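Local coordinates for protein extracellular invertase (Aspergillus kawachii, PDB 5XHA) that probably hydrolyses terminal beta-fructofuranosides such as sucrose, as a secreted glycoside hydrolase of family 32, at residues Thr167-Pro172 with Thr193-Gly198; Gly241-Asn246 with Thr268-Glu273; Asn246-Asn251 with Ser317-Ala322. All coordinates share one frame; numbering follows the deposited sequence.

Contact 1. Residues Thr167-Pro172 with Thr193-Gly198; sequences TAFRDP and TVISGG. With FRU (beta-D-fructofuranose), chain B; FRU (beta-D-fructofuranose), chain C.
Ser196 OG is gripped by two partners: the backbone N of Gly250, and a water 2.6 Å from OG that also lies within bonding distance of Asp171 O across the contact and of Val194 O. The strands run antiparallel but splayed, at 145°. Arg170 and Ser196 form a hydrogen-bonded pair, Ser196 N reaching Arg170 O at 2.9 Å and Arg170 N returning a nearly straight bond to Ser196 O. Gly197, having no side chain, brings its CA within 3.4 Å of Ala168 O. With CG anti to the backbone N (chi1 -172°), the Phe169 ring turns to Ile195, whose CG2 lies over one face, 3.9 Å from the centroid. On the other face of the sheet the extended Arg170 side chain directs NE to O3 of fructose B, with NH2 in a salt bridge to Glu248 and NH1 in one to Glu134. The O3 hydroxyl donates in turn to Asp171 OD2 at 2.6 Å, and O4 of the same sugar to OD1. Arg-Asp-Pro is a conserved motif of family 32, whose aspartate probably stabilises the transition state. Strand 166-176 is an edge strand of its four-stranded propeller blade, with 191-199 beside it.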
loop_
_atom_site.group_PDB
_atom_site.type_symbol
_atom_site.label_atom_id
_atom_site.label_comp_id
_atom_site.label_asym_id
_atom_site.label_seq_id
_atom_site.Cartn_x
_atom_site.Cartn_y
_atom_site.Cartn_z
ATOM N N THR A 167 9.605 -13.509 3.754
ATOM C CA THR A 167 9.633 -14.497 2.675
ATOM C C THR A 167 8.303 -14.534 1.928
ATOM O O THR A 167 8.257 -14.889 0.756
ATOM C CB THR A 167 9.843 -15.911 3.233
ATOM O OG1 THR A 167 9.029 -16.085 4.392
ATOM C CG2 THR A 167 11.296 -16.141 3.588
ATOM N N ALA A 168 7.244 -14.191 2.660
ATOM C CA ALA A 168 5.862 -14.263 2.226
ATOM C C ALA A 168 5.013 -13.559 3.270
ATOM O O ALA A 168 5.416 -13.449 4.433
ATOM C CB ALA A 168 5.435 -15.721 2.126
ATOM N N PHE A 169 3.835 -13.103 2.862
ATOM C CA PHE A 169 2.928 -12.333 3.724
ATOM C C PHE A 169 1.503 -12.409 3.168
ATOM O O PHE A 169 1.006 -11.468 2.560
ATOM C CB PHE A 169 3.423 -10.891 3.818
ATOM C CG PHE A 169 2.688 -10.039 4.828
ATOM C CD1 PHE A 169 2.848 -10.254 6.176
ATOM C CD2 PHE A 169 1.897 -8.975 4.415
ATOM C CE1 PHE A 169 2.184 -9.472 7.106
ATOM C CE2 PHE A 169 1.234 -8.175 5.337
ATOM C CZ PHE A 169 1.377 -8.428 6.689
ATOM N N ARG A 170 0.853 -13.552 3.382
ATOM C CA ARG A 170 -0.429 -13.844 2.754
ATOM C C ARG A 170 -1.322 -14.805 3.523
ATOM O O ARG A 170 -0.913 -15.378 4.540
ATOM C CB ARG A 170 -0.199 -14.415 1.355
ATOM C CG ARG A 170 0.715 -15.619 1.288
ATOM C CD ARG A 170 0.780 -16.203 -0.135
ATOM N NE ARG A 170 1.774 -17.275 -0.236
ATOM C CZ ARG A 170 3.076 -17.115 -0.477
ATOM N NH1 ARG A 170 3.583 -15.908 -0.697
ATOM N NH2 ARG A 170 3.890 -18.189 -0.502
ATOM N N ASP A 171 -2.536 -14.984 2.992
ATOM C CA ASP A 171 -3.515 -15.989 3.469
ATOM C C ASP A 171 -4.076 -15.638 4.838
ATOM O O ASP A 171 -4.090 -16.483 5.750
ATOM C CB ASP A 171 -2.928 -17.405 3.494
ATOM C CG ASP A 171 -2.223 -17.779 2.202
ATOM O OD1 ASP A 171 -2.557 -17.199 1.138
ATOM O OD2 ASP A 171 -1.328 -18.651 2.268
ATOM N N PRO A 172 -4.579 -14.405 4.972
ATOM C CA PRO A 172 -5.137 -13.929 6.241
ATOM C C PRO A 172 -6.282 -14.818 6.683
ATOM O O PRO A 172 -7.201 -15.110 5.892
ATOM C CB PRO A 172 -5.629 -12.512 5.907
ATOM C CG PRO A 172 -5.811 -12.504 4.412
ATOM C CD PRO A 172 -4.746 -13.413 3.887
ATOM N N THR A 193 -6.583 -12.135 13.306
ATOM C CA THR A 193 -6.137 -12.543 11.999
ATOM C C THR A 193 -4.706 -13.041 12.127
ATOM O O THR A 193 -3.868 -12.335 12.665
ATOM C CB THR A 193 -6.178 -11.347 11.023
ATOM O OG1 THR A 193 -7.543 -10.977 10.772
ATOM C CG2 THR A 193 -5.517 -11.695 9.716
ATOM N N VAL A 194 -4.419 -14.248 11.641
ATOM C CA VAL A 194 -3.034 -14.611 11.397
ATOM C C VAL A 194 -2.745 -14.506 9.917
ATOM O O VAL A 194 -3.570 -14.874 9.079
ATOM C CB VAL A 194 -2.595 -16.010 11.915
ATOM C CG1 VAL A 194 -2.538 -16.019 13.431
ATOM C CG2 VAL A 194 -3.484 -17.117 11.395
ATOM N N ILE A 195 -1.553 -14.003 9.621
ATOM C CA ILE A 195 -1.031 -13.962 8.272
ATOM C C ILE A 195 0.161 -14.913 8.247
ATOM O O ILE A 195 0.934 -14.949 9.198
ATOM C CB ILE A 195 -0.639 -12.520 7.877
ATOM C CG1 ILE A 195 -1.885 -11.611 7.920
ATOM C CG2 ILE A 195 0.036 -12.521 6.504
ATOM C CD1 ILE A 195 -1.636 -10.147 7.603
ATOM N N SER A 196 0.302 -15.685 7.171
ATOM C CA SER A 196 1.341 -16.705 7.078
ATOM C C SER A 196 2.522 -16.299 6.203
ATOM O O SER A 196 2.363 -15.647 5.166
ATOM C CB SER A 196 0.760 -17.996 6.540
ATOM O OG SER A 196 -0.235 -18.482 7.412
ATOM N N GLY A 197 3.709 -16.716 6.624
ATOM C CA GLY A 197 4.904 -16.561 5.815
ATOM C C GLY A 197 6.153 -16.871 6.612
ATOM O O GLY A 197 6.358 -18.009 7.094
ATOM N N GLY A 198 6.977 -15.847 6.778
ATOM C CA GLY A 198 8.249 -15.993 7.477
ATOM C C GLY A 198 9.149 -14.811 7.208
ATOM O O GLY A 198 8.746 -13.866 6.531
HETATM C C1 FRU B . -0.514 -22.255 -1.360
HETATM C C2 FRU B . -0.586 -20.819 -1.959
HETATM C C3 FRU B . -1.160 -19.826 -0.932
HETATM C C4 FRU B . -1.682 -18.716 -1.846
HETATM C C5 FRU B . -2.180 -19.476 -3.068
HETATM C C6 FRU B . -1.878 -18.773 -4.391
HETATM O O1 FRU B . -0.640 -23.283 -2.364
HETATM O O3 FRU B . -0.211 -19.399 0.053
HETATM O O4 FRU B . -2.741 -17.946 -1.277
HETATM O O5 FRU B . -1.546 -20.768 -3.037
HETATM O O6 FRU B . -2.147 -19.642 -5.509
HETATM C C1 FRU C . 1.523 -21.238 -3.200
HETATM C C2 FRU C . 2.553 -20.556 -4.128
HETATM C C3 FRU C . 3.984 -20.427 -3.559
HETATM C C4 FRU C . 4.541 -19.230 -4.317
HETATM C C5 FRU C . 3.308 -18.471 -4.833
HETATM C C6 FRU C . 3.260 -18.370 -6.358
HETATM O O1 FRU C . 0.699 -20.328 -2.445
HETATM O O2 FRU C . 2.619 -21.316 -5.347
HETATM O O3 FRU C . 4.863 -21.570 -3.715
HETATM O O4 FRU C . 5.386 -18.447 -3.475
HETATM O O5 FRU C . 2.150 -19.208 -4.427
HETATM O O6 FRU C . 3.206 -16.997 -6.699
HETATM O O HOH W 1 -2.566 -17.430 7.929
#

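Contact 2. Residues Gly241-Asn246 with Thr268-Glu273; sequences GRWAFN and TTIGTE. With FRU (beta-D-fructofuranose), chain D; FRU (beta-D-fructofuranose), chain C.
The Phe245 ring meets Glu273 O at its edge, in the plane of the ring, and C6 of fructose D also lies at the edge; the Trp125 ring stacks with it. A second aromatic, Trp243, takes Ile270 CD1 obliquely at 4.1 Å from CZ3, the two side chains crossing at about a right angle, while Trp226 meets the indole edge-to-face. The Asn246 amide and the Glu273 carboxylate lie alongside each other with their ends turned in one direction, their planes 66° apart. Asn246 ND2 donates to Glu273 OE2 at 3.0 Å, on the anti lone pair of that oxygen, which lies somewhat out of the amide plane. A chi1 of -171° swings the amide away from the backbone N and beside the glutamate; OD1 is engaged by Thr167 OG1. The other carboxylate oxygen, OE1, accepts from O3 of fructose C at 2.8 Å and is also bonded to Thr284 OG1. An asparagine suits this place because one amide can donate to the acid and accept from the threonine, fixing the rotation of the amide and restraining one oxygen of the carboxylate. The backbones pair as well: Phe245 N reaches Glu273 O at 2.9 Å, and Glu273 N reaches Asn246 O at 3.1 Å. Further along, Thr272 OG1 donates to Arg242 O at 2.9 Å, so the hydroxyl of a beta-branched strand residue ties down the irregular loop while its methyl packs against the loop backbone. The contact thus joins this loop to a propeller strand whose Glu273 faces the sugar-binding pocket. The loop follows strand 219-227 and runs into strand 247-248, itself an antiparallel partner of strand 265-274. On the other flank of 265-274 lies strand 286-298, whose Leu290 and Val292 pack against Trp243.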
loop_
_atom_site.group_PDB
_atom_site.type_symbol
_atom_site.label_atom_id
_atom_site.label_comp_id
_atom_site.label_asym_id
_atom_site.label_seq_id
_atom_site.Cartn_x
_atom_site.Cartn_y
_atom_site.Cartn_z
ATOM N N GLY A 241 6.987 -33.869 9.493
ATOM C CA GLY A 241 7.708 -33.219 8.410
ATOM C C GLY A 241 8.730 -32.236 8.923
ATOM O O GLY A 241 9.427 -32.525 9.900
ATOM N N ARG A 242 8.826 -31.083 8.257
ATOM C CA ARG A 242 9.674 -29.991 8.702
ATOM C C ARG A 242 8.866 -28.691 8.731
ATOM O O ARG A 242 7.871 -28.548 8.024
ATOM C CB ARG A 242 10.911 -29.849 7.799
ATOM C CG ARG A 242 11.639 -31.168 7.475
ATOM C CD ARG A 242 13.005 -30.930 6.824
ATOM N NE ARG A 242 13.912 -30.271 7.764
ATOM C CZ ARG A 242 14.622 -30.884 8.721
ATOM N NH1 ARG A 242 14.566 -32.198 8.888
ATOM N NH2 ARG A 242 15.380 -30.170 9.544
ATOM N N TRP A 243 9.291 -27.756 9.572
ATOM C CA TRP A 243 8.769 -26.390 9.538
ATOM C C TRP A 243 9.224 -25.690 8.253
ATOM O O TRP A 243 8.556 -24.789 7.752
ATOM C CB TRP A 243 9.210 -25.595 10.768
ATOM C CG TRP A 243 8.855 -26.222 12.106
ATOM C CD1 TRP A 243 9.697 -26.392 13.182
ATOM C CD2 TRP A 243 7.584 -26.744 12.510
ATOM N NE1 TRP A 243 9.023 -26.989 14.227
ATOM C CE2 TRP A 243 7.725 -27.210 13.844
ATOM C CE3 TRP A 243 6.338 -26.874 11.881
ATOM C CZ2 TRP A 243 6.664 -27.792 14.549
ATOM C CZ3 TRP A 243 5.283 -27.449 12.587
ATOM C CH2 TRP A 243 5.452 -27.897 13.907
ATOM N N ALA A 244 10.374 -26.117 7.740
ATOM C CA ALA A 244 10.831 -25.763 6.406
ATOM C C ALA A 244 11.087 -24.254 6.239
ATOM O O ALA A 244 11.447 -23.564 7.199
ATOM C CB ALA A 244 9.863 -26.310 5.367
ATOM N N PHE A 245 10.906 -23.739 5.030
ATOM C CA PHE A 245 11.385 -22.413 4.696
ATOM C C PHE A 245 10.301 -21.347 4.700
ATOM O O PHE A 245 10.606 -20.159 4.633
ATOM C CB PHE A 245 12.064 -22.480 3.342
ATOM C CG PHE A 245 13.318 -23.308 3.343
ATOM C CD1 PHE A 245 14.551 -22.726 3.620
ATOM C CD2 PHE A 245 13.274 -24.656 3.058
ATOM C CE1 PHE A 245 15.722 -23.482 3.604
ATOM C CE2 PHE A 245 14.437 -25.420 3.052
ATOM C CZ PHE A 245 15.661 -24.833 3.320
ATOM N N ASN A 246 9.033 -21.751 4.779
ATOM C CA ASN A 246 7.946 -20.766 4.770
ATOM C C ASN A 246 6.639 -21.418 5.197
ATOM O O ASN A 246 6.423 -22.565 4.861
ATOM C CB ASN A 246 7.808 -20.162 3.358
ATOM C CG ASN A 246 6.863 -18.982 3.318
ATOM O OD1 ASN A 246 7.085 -17.975 3.993
ATOM N ND2 ASN A 246 5.796 -19.098 2.518
ATOM N N THR A 268 -3.305 -25.317 15.170
ATOM C CA THR A 268 -3.161 -24.640 13.877
ATOM C C THR A 268 -2.916 -25.698 12.796
ATOM O O THR A 268 -2.310 -26.743 13.079
ATOM C CB THR A 268 -2.029 -23.574 13.889
ATOM O OG1 THR A 268 -2.023 -22.826 12.661
ATOM C CG2 THR A 268 -0.660 -24.212 14.079
ATOM N N THR A 269 -3.440 -25.461 11.587
ATOM C CA THR A 269 -2.973 -26.187 10.391
ATOM C C THR A 269 -2.196 -25.227 9.474
ATOM O O THR A 269 -2.534 -24.048 9.362
ATOM C CB THR A 269 -4.105 -26.905 9.625
ATOM O OG1 THR A 269 -5.061 -25.963 9.113
ATOM C CG2 THR A 269 -4.818 -27.897 10.532
ATOM N N ILE A 270 -1.118 -25.733 8.875
ATOM C CA ILE A 270 -0.257 -24.956 7.989
ATOM C C ILE A 270 0.241 -25.833 6.870
ATOM O O ILE A 270 0.376 -27.046 7.030
ATOM C CB ILE A 270 1.013 -24.416 8.683
ATOM C CG1 ILE A 270 1.658 -25.500 9.548
ATOM C CG2 ILE A 270 0.707 -23.186 9.515
ATOM C CD1 ILE A 270 3.033 -25.124 10.020
ATOM N N GLY A 271 0.514 -25.205 5.738
ATOM C CA GLY A 271 1.385 -25.786 4.747
ATOM C C GLY A 271 2.791 -25.302 5.042
ATOM O O GLY A 271 2.975 -24.149 5.444
ATOM N N THR A 272 3.782 -26.176 4.872
ATOM C CA THR A 272 5.182 -25.728 4.897
ATOM C C THR A 272 5.815 -26.006 3.543
ATOM O O THR A 272 5.567 -27.052 2.944
ATOM C CB THR A 272 6.019 -26.381 6.030
ATOM O OG1 THR A 272 6.312 -27.746 5.720
ATOM C CG2 THR A 272 5.275 -26.313 7.334
ATOM N N GLU A 273 6.596 -25.034 3.073
ATOM C CA GLU A 273 7.311 -25.104 1.806
ATOM C C GLU A 273 8.751 -25.518 2.065
ATOM O O GLU A 273 9.538 -24.754 2.662
ATOM C CB GLU A 273 7.299 -23.746 1.114
ATOM C CG GLU A 273 5.915 -23.221 0.800
ATOM C CD GLU A 273 5.963 -22.092 -0.207
ATOM O OE1 GLU A 273 6.256 -22.381 -1.395
ATOM O OE2 GLU A 273 5.743 -20.932 0.204
HETATM C C1 FRU D . 17.912 -16.848 3.306
HETATM C C2 FRU D . 17.291 -18.229 3.306
HETATM C C3 FRU D . 16.673 -18.475 1.931
HETATM C C4 FRU D . 15.182 -18.395 2.186
HETATM C C5 FRU D . 14.976 -18.050 3.665
HETATM C C6 FRU D . 13.909 -18.901 4.379
HETATM O O1 FRU D . 16.926 -15.863 2.953
HETATM O O2 FRU D . 18.270 -19.220 3.657
HETATM O O3 FRU D . 17.041 -19.728 1.346
HETATM O O4 FRU D . 14.645 -17.390 1.321
HETATM O O5 FRU D . 16.252 -18.213 4.294
HETATM O O6 FRU D . 13.752 -18.537 5.768
HETATM C C1 FRU C . 1.523 -21.238 -3.200
HETATM C C2 FRU C . 2.553 -20.556 -4.128
HETATM C C3 FRU C . 3.984 -20.427 -3.559
HETATM C C4 FRU C . 4.541 -19.230 -4.317
HETATM C C5 FRU C . 3.308 -18.471 -4.833
HETATM C C6 FRU C . 3.260 -18.370 -6.358
HETATM O O1 FRU C . 0.699 -20.328 -2.445
HETATM O O2 FRU C . 2.619 -21.316 -5.347
HETATM O O3 FRU C . 4.863 -21.570 -3.715
HETATM O O4 FRU C . 5.386 -18.447 -3.475
HETATM O O5 FRU C . 2.150 -19.208 -4.427
HETATM O O6 FRU C . 3.206 -16.997 -6.699
#

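Contact 3. Residues Asn246-Asn251 with Ser317-Ala322; sequences NFETGN and SSYAAA. With NA (sodium ion), chain E; FRU (beta-D-fructofuranose), chain B; FRU (beta-D-fructofuranose), chain C.
Thr249 and Ala320 face each other in an unusual way: neither is glycine, yet both have positive phi (49° and 58°), and no direct backbone hydrogen bond joins their segments. The methyl groups meet instead, Thr249 CG2 lying 3.9 Å from Ala320 CB, and small residues allow the close approach of the chain at its corner to strand 318-326. Thr249 OG1 also makes a weak bond to Glu248 O. A water closes the gap, donating to Thr249 O at 2.7 Å and to Ala321 O at 2.8 Å, and so satisfies two buried carbonyls. At the start of strand 318-326, Ser318 O binds a sodium ion at 2.4 Å, whose shell includes two waters and the carbonyls of Gly315, Phe316 and His287. At the Glu248 end of the contact, Tyr319 OH donates to Glu248 OE1 at 2.6 Å, on the anti lone pair. That oxygen sits at the edge of the phenol ring, in its plane, while the carboxylate itself is turned 47° from the ring; the two side chains cross at about a right angle. The other carboxylate oxygen, Glu248 OE2, is in a salt bridge with Arg170 and lies 2.8 Å from O1 of fructose C, the oxygen that is bonded to C2 of fructose B. Tyr319 thus positions a glutamate against the glycosidic oxygen, consistent with the acid/base role of the corresponding glutamate in family 32.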
loop_
_atom_site.group_PDB
_atom_site.type_symbol
_atom_site.label_atom_id
_atom_site.label_comp_id
_atom_site.label_asym_id
_atom_site.label_seq_id
_atom_site.Cartn_x
_atom_site.Cartn_y
_atom_site.Cartn_z
ATOM N N ASN A 246 9.033 -21.751 4.779
ATOM C CA ASN A 246 7.946 -20.766 4.770
ATOM C C ASN A 246 6.639 -21.418 5.197
ATOM O O ASN A 246 6.423 -22.565 4.861
ATOM C CB ASN A 246 7.808 -20.162 3.358
ATOM C CG ASN A 246 6.863 -18.982 3.318
ATOM O OD1 ASN A 246 7.085 -17.975 3.993
ATOM N ND2 ASN A 246 5.796 -19.098 2.518
ATOM N N PHE A 247 5.794 -20.697 5.941
ATOM C CA PHE A 247 4.460 -21.179 6.292
ATOM C C PHE A 247 3.414 -20.569 5.359
ATOM O O PHE A 247 3.458 -19.382 5.063
ATOM C CB PHE A 247 4.045 -20.813 7.732
ATOM C CG PHE A 247 4.763 -21.573 8.832
ATOM C CD1 PHE A 247 5.494 -22.730 8.585
ATOM C CD2 PHE A 247 4.672 -21.121 10.138
ATOM C CE1 PHE A 247 6.135 -23.391 9.612
ATOM C CE2 PHE A 247 5.310 -21.792 11.173
ATOM C CZ PHE A 247 6.038 -22.925 10.903
ATOM N N GLU A 248 2.468 -21.396 4.925
ATOM C CA GLU A 248 1.319 -20.949 4.144
ATOM C C GLU A 248 0.027 -21.412 4.813
ATOM O O GLU A 248 0.031 -22.332 5.639
ATOM C CB GLU A 248 1.400 -21.504 2.713
ATOM C CG GLU A 248 2.664 -21.081 1.981
ATOM C CD GLU A 248 2.650 -21.457 0.525
ATOM O OE1 GLU A 248 2.722 -22.666 0.221
ATOM O OE2 GLU A 248 2.569 -20.527 -0.306
ATOM N N THR A 249 -1.072 -20.763 4.430
ATOM C CA THR A 249 -2.432 -21.181 4.761
ATOM C C THR A 249 -2.694 -21.520 6.222
ATOM O O THR A 249 -3.426 -22.474 6.530
ATOM C CB THR A 249 -2.915 -22.339 3.844
ATOM O OG1 THR A 249 -2.164 -23.540 4.093
ATOM C CG2 THR A 249 -2.766 -21.938 2.392
ATOM N N GLY A 250 -2.127 -20.719 7.125
ATOM C CA GLY A 250 -2.302 -20.937 8.558
ATOM C C GLY A 250 -3.766 -20.788 8.937
ATOM O O GLY A 250 -4.375 -19.770 8.627
ATOM N N ASN A 251 -4.333 -21.822 9.557
ATOM C CA ASN A 251 -5.651 -21.757 10.185
ATOM C C ASN A 251 -5.449 -21.855 11.693
ATOM O O ASN A 251 -4.579 -22.570 12.135
ATOM C CB ASN A 251 -6.521 -22.953 9.799
ATOM C CG ASN A 251 -6.922 -22.990 8.330
ATOM O OD1 ASN A 251 -6.275 -22.451 7.426
ATOM N ND2 ASN A 251 -7.985 -23.677 8.096
ATOM N N SER A 317 0.709 -34.688 -2.782
ATOM C CA SER A 317 -0.046 -33.619 -3.456
ATOM C C SER A 317 -1.074 -32.928 -2.548
ATOM O O SER A 317 -1.734 -31.987 -2.975
ATOM C CB SER A 317 -0.727 -34.153 -4.732
ATOM O OG SER A 317 0.229 -34.579 -5.703
ATOM N N SER A 318 -1.195 -33.383 -1.303
ATOM C CA SER A 318 -2.093 -32.762 -0.336
ATOM C C SER A 318 -1.438 -31.549 0.304
ATOM O O SER A 318 -0.292 -31.613 0.725
ATOM C CB SER A 318 -2.477 -33.757 0.750
ATOM O OG SER A 318 -2.991 -34.938 0.181
ATOM N N TYR A 319 -2.178 -30.448 0.378
ATOM C CA TYR A 319 -1.637 -29.183 0.818
ATOM C C TYR A 319 -2.751 -28.169 1.118
ATOM O O TYR A 319 -3.921 -28.425 0.850
ATOM C CB TYR A 319 -0.706 -28.633 -0.283
ATOM C CG TYR A 319 0.263 -27.601 0.212
ATOM C CD1 TYR A 319 1.127 -27.893 1.256
ATOM C CD2 TYR A 319 0.328 -26.323 -0.362
ATOM C CE1 TYR A 319 2.023 -26.959 1.717
ATOM C CE2 TYR A 319 1.209 -25.365 0.123
ATOM C CZ TYR A 319 2.063 -25.700 1.164
ATOM O OH TYR A 319 2.977 -24.799 1.677
ATOM N N ALA A 320 -2.363 -27.035 1.703
ATOM C CA ALA A 320 -3.153 -25.801 1.692
ATOM C C ALA A 320 -4.547 -25.893 2.271
ATOM O O ALA A 320 -5.446 -25.204 1.817
ATOM C CB ALA A 320 -3.221 -25.232 0.276
ATOM N N ALA A 321 -4.722 -26.685 3.315
ATOM C CA ALA A 321 -6.048 -26.907 3.860
ATOM C C ALA A 321 -6.686 -25.615 4.339
ATOM O O ALA A 321 -6.016 -24.764 4.947
ATOM C CB ALA A 321 -5.996 -27.908 4.997
ATOM N N ALA A 322 -7.984 -25.484 4.067
ATOM C CA ALA A 322 -8.781 -24.413 4.628
ATOM C C ALA A 322 -9.999 -24.999 5.295
ATOM O O ALA A 322 -10.740 -25.805 4.719
ATOM C CB ALA A 322 -9.206 -23.418 3.563
HETATM NA NA NA E . 1.768 -32.848 0.855
HETATM C C1 FRU B . -0.514 -22.255 -1.360
HETATM C C2 FRU B . -0.586 -20.819 -1.959
HETATM C C3 FRU B . -1.160 -19.826 -0.932
HETATM C C4 FRU B . -1.682 -18.716 -1.846
HETATM C C5 FRU B . -2.180 -19.476 -3.068
HETATM C C6 FRU B . -1.878 -18.773 -4.391
HETATM O O1 FRU B . -0.640 -23.283 -2.364
HETATM O O3 FRU B . -0.211 -19.399 0.053
HETATM O O4 FRU B . -2.741 -17.946 -1.277
HETATM O O5 FRU B . -1.546 -20.768 -3.037
HETATM O O6 FRU B . -2.147 -19.642 -5.509
HETATM C C1 FRU C . 1.523 -21.238 -3.200
HETATM C C2 FRU C . 2.553 -20.556 -4.128
HETATM C C3 FRU C . 3.984 -20.427 -3.559
HETATM C C4 FRU C . 4.541 -19.230 -4.317
HETATM C C5 FRU C . 3.308 -18.471 -4.833
HETATM C C6 FRU C . 3.260 -18.370 -6.358
HETATM O O1 FRU C . 0.699 -20.328 -2.445
HETATM O O2 FRU C . 2.619 -21.316 -5.347
HETATM O O3 FRU C . 4.863 -21.570 -3.715
HETATM O O4 FRU C . 5.386 -18.447 -3.475
HETATM O O5 FRU C . 2.150 -19.208 -4.427
HETATM O O6 FRU C . 3.206 -16.997 -6.699
HETATM O O HOH W 2 -3.971 -25.130 6.838
HETATM O O HOH W 3 3.850 -33.824 1.334
HETATM O O HOH W 4 1.565 -33.488 3.146
#

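Overall arrangement
The three contacts line the pocket of fructoses B and C in the N-terminal propeller, with fructose D bound apart, beside Phe245. Their centres are about 12 Å (contacts 1 and 2), 11 Å (1 and 3) and 8 Å (2 and 3) apart. All three touch fructose C; contacts 1 and 3 also touch fructose B. Arg170 ties them electrostatically, pairing with Glu248 of contact 3 and, in a long, weak ion pair, with Glu273 of contact 2. Asn246, shared by contacts 2 and 3, joins both to Thr167 of contact 1. Backbone pairing between Glu248 N and Gly271 O, 2.8 Å apart, links contacts 2 and 3, and Asp41 OD1 is also hydrogen-bonded to a bound fructose.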